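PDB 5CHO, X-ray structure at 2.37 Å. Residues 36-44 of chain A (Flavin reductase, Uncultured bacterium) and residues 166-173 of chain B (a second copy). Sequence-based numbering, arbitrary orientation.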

# COMPACT_ATOMS: atom_id res chain seq x y z
N SER A 36 -19.13 -3.12 4.89
CA SER A 36 -18.69 -2.69 6.20
C SER A 36 -17.17 -2.71 6.25
O SER A 36 -16.53 -1.73 6.63
CB SER A 36 -19.25 -3.60 7.30
OG SER A 36 -18.65 -3.31 8.56
N LEU A 37 -16.60 -3.83 5.82
CA LEU A 37 -15.16 -4.02 5.88
C LEU A 37 -14.41 -3.10 4.92
O LEU A 37 -13.35 -2.58 5.26
CB LEU A 37 -14.84 -5.49 5.58
CG LEU A 37 -13.41 -5.97 5.80
CD1 LEU A 37 -12.90 -5.58 7.17
CD2 LEU A 37 -13.36 -7.48 5.63
N ARG A 38 -14.95 -2.91 3.72
CA ARG A 38 -14.36 -2.00 2.74
C ARG A 38 -14.32 -0.57 3.29
O ARG A 38 -13.39 0.19 3.01
CB ARG A 38 -15.14 -2.03 1.43
N GLY A 39 -15.32 -0.23 4.09
CA GLY A 39 -15.38 1.08 4.72
C GLY A 39 -14.23 1.26 5.69
O GLY A 39 -13.64 2.33 5.77
N ILE A 40 -13.91 0.20 6.43
CA ILE A 40 -12.81 0.24 7.39
C ILE A 40 -11.47 0.29 6.66
O ILE A 40 -10.62 1.11 7.01
CB ILE A 40 -12.82 -0.96 8.35
CG1 ILE A 40 -14.24 -1.16 8.92
CG2 ILE A 40 -11.81 -0.76 9.46
CD1 ILE A 40 -14.38 -2.35 9.84
N PHE A 41 -11.27 -0.59 5.69
CA PHE A 41 -10.09 -0.52 4.82
C PHE A 41 -9.88 0.89 4.27
O PHE A 41 -8.74 1.31 4.07
CB PHE A 41 -10.21 -1.51 3.64
CG PHE A 41 -10.01 -2.97 4.01
CD1 PHE A 41 -9.42 -3.35 5.21
CD2 PHE A 41 -10.40 -3.96 3.12
CE1 PHE A 41 -9.25 -4.69 5.51
CE2 PHE A 41 -10.23 -5.30 3.42
CZ PHE A 41 -9.65 -5.66 4.62
N SER A 42 -10.97 1.61 4.02
CA SER A 42 -10.89 2.91 3.35
C SER A 42 -10.29 3.99 4.24
O SER A 42 -9.94 5.06 3.76
CB SER A 42 -12.27 3.35 2.88
OG SER A 42 -13.05 3.86 3.95
N SER A 43 -10.19 3.71 5.54
CA SER A 43 -9.60 4.66 6.47
C SER A 43 -8.11 4.87 6.20
O SER A 43 -7.55 5.90 6.58
CB SER A 43 -9.80 4.18 7.91
OG SER A 43 -9.01 3.04 8.19
N PHE A 44 -7.48 3.91 5.53
CA PHE A 44 -6.09 4.04 5.11
C PHE A 44 -5.96 4.70 3.74
O PHE A 44 -6.32 4.11 2.73
CB PHE A 44 -5.39 2.68 5.10
CG PHE A 44 -3.91 2.76 4.83
CD1 PHE A 44 -3.41 2.54 3.56
CD2 PHE A 44 -3.03 3.04 5.86
CE1 PHE A 44 -2.04 2.61 3.32
CE2 PHE A 44 -1.67 3.12 5.63
CZ PHE A 44 -1.18 2.90 4.35
N ARG B 166 -4.70 -12.51 8.31
CA ARG B 166 -6.14 -12.71 8.24
C ARG B 166 -6.80 -11.97 9.40
O ARG B 166 -6.40 -12.15 10.55
CB ARG B 166 -6.50 -14.20 8.29
CG ARG B 166 -8.00 -14.46 8.10
CD ARG B 166 -8.35 -15.93 8.29
NE ARG B 166 -8.06 -16.35 9.66
CZ ARG B 166 -7.04 -17.13 10.03
NH1 ARG B 166 -6.19 -17.62 9.13
NH2 ARG B 166 -6.87 -17.42 11.31
N LEU B 167 -7.79 -11.13 9.11
CA LEU B 167 -8.41 -10.32 10.15
C LEU B 167 -9.17 -11.15 11.18
O LEU B 167 -9.92 -12.06 10.84
CB LEU B 167 -9.36 -9.29 9.53
CG LEU B 167 -8.72 -8.20 8.67
CD1 LEU B 167 -9.77 -7.24 8.16
CD2 LEU B 167 -7.68 -7.45 9.47
N LEU B 168 -8.96 -10.82 12.46
CA LEU B 168 -9.72 -11.38 13.57
C LEU B 168 -10.71 -10.35 14.07
O LEU B 168 -11.83 -10.69 14.45
CB LEU B 168 -8.79 -11.81 14.71
CG LEU B 168 -7.53 -12.58 14.33
CD1 LEU B 168 -6.63 -12.74 15.54
CD2 LEU B 168 -7.95 -13.94 13.82
N THR B 169 -10.30 -9.08 14.06
CA THR B 169 -11.19 -7.99 14.43
C THR B 169 -10.84 -6.77 13.60
O THR B 169 -9.73 -6.65 13.08
CB THR B 169 -11.09 -7.62 15.92
OG1 THR B 169 -9.78 -7.13 16.22
CG2 THR B 169 -11.41 -8.83 16.81
N ALA B 170 -11.79 -5.86 13.48
CA ALA B 170 -11.59 -4.63 12.73
C ALA B 170 -12.61 -3.61 13.21
O ALA B 170 -13.73 -3.96 13.56
CB ALA B 170 -11.73 -4.87 11.25
N GLU B 171 -12.20 -2.35 13.24
CA GLU B 171 -13.06 -1.33 13.82
C GLU B 171 -12.65 0.04 13.35
O GLU B 171 -11.49 0.42 13.42
CB GLU B 171 -13.00 -1.41 15.35
CG GLU B 171 -13.89 -0.42 16.07
CD GLU B 171 -13.76 -0.53 17.57
OE1 GLU B 171 -13.02 -1.43 18.05
OE2 GLU B 171 -14.39 0.27 18.28
N ARG B 172 -13.64 0.78 12.85
CA ARG B 172 -13.42 2.13 12.38
C ARG B 172 -13.94 3.12 13.41
O ARG B 172 -15.02 2.96 13.97
CB ARG B 172 -14.11 2.37 11.05
CG ARG B 172 -13.70 3.67 10.43
CD ARG B 172 -14.19 3.83 9.02
NE ARG B 172 -13.53 4.97 8.41
CZ ARG B 172 -13.81 5.46 7.21
NH1 ARG B 172 -14.78 4.92 6.48
NH2 ARG B 172 -13.13 6.50 6.76
N HIS B 173 -13.14 4.15 13.66
CA HIS B 173 -13.48 5.19 14.61
C HIS B 173 -13.90 6.44 13.87
O HIS B 173 -14.04 6.43 12.64
CB HIS B 173 -12.31 5.48 15.54
CG HIS B 173 -11.77 4.27 16.23
ND1 HIS B 173 -12.56 3.47 17.03
CD2 HIS B 173 -10.54 3.71 16.22
CE1 HIS B 173 -11.82 2.47 17.50
NE2 HIS B 173 -10.60 2.59 17.02

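A helical segment of chain A, residues 36-41, lies against a strand of the second copy, residues 169-172 of chain B; Leu B167, just before the corner at Leu B168, also reaches this helix. The helix and strand axes approach to 8.0 Å, and their N-to-C directions differ by 68°, so the two elements cross steeply and meet over a short span. The CA atoms nearest each other across the stretches are those of Ile A40 and Arg B172, 5.4 Å apart. Together the stretches bury 368 Å², and no hydrogen bond links them: the contact rests on apolar packing and on Arg B172, which reaches Gly A39, Ile A40, Ser A42 and Ser A43.

Ser A36 is out of reach of the chain B stretch, but its carbonyl serves the helix, Ile A40 N donating to Ser A36 O at 3.3 Å. Leu A37 makes the first contact one residue on. Its CA-to-CB bond points sideways, yet the t, p rotamer brings the side-chain end nearer, placing Leu A37 CD1 3.7 Å from Leu B167 CD1 and 4.3 Å from Ala B170 CB. Both partners' CA-to-CB bonds point toward the chain A stretch, and the methyl of Ala B170 lies near the CD1 atoms of both Leu A37 and Ile A40. The modelled atoms of Arg A38, whose side chain stops at CB, make no contact with the other stretch.

Gly A39 offers its backbone instead of a side chain. Gly A39 O sits over one face of the Arg B172 guanidinium, 2.9 Å from Arg B172 NH1, but the angle is too poor for a hydrogen bond. The same carbonyl accepts a very short bond from Ser A42 OG, 2.4 Å from Gly A39 O.

Ile A40 has the largest buried area on the chain A side. Its m, t rotamer carries Ile A40 CD1 to within 3.9 Å of Ala B170 CB and 4.0 Å of the backbone atom Glu B171 N, while Ile A40 CG1 lies 4.1 Å from Arg B172 CB. The isoleucine thus packs along the strand, against backbone as well as side chains. The CA-to-CB bond of Glu B171 points away. At Phe A41 the CA-to-CB bond also points away, but the end of the side chain comes nearer: Phe A41 CE1 is 3.7 Å from Leu B167 CD1, so this leucine methyl contacts both Leu A37 and Phe A41.

From Phe A41 to Phe A44 the chain makes a type I turn, with Phe A44 N donating to Phe A41 O at 3.2 Å. Ser A42 OG approaches Arg B172 NH1 at 3.2 Å, again with poor hydrogen-bond geometry. The CA-to-CB bond of Ser A43 points toward the chain B stretch, and Ser A43 CB packs 3.8 Å from Arg B172 NE; its hydroxyl turns back to the helix, Ser A43 OG donating to Ile A40 O at 2.8 Å. Arg B172, extended with chi1 to chi3 all t, spans these residues, and its NH2 is hydrogen-bonded elsewhere in the structure.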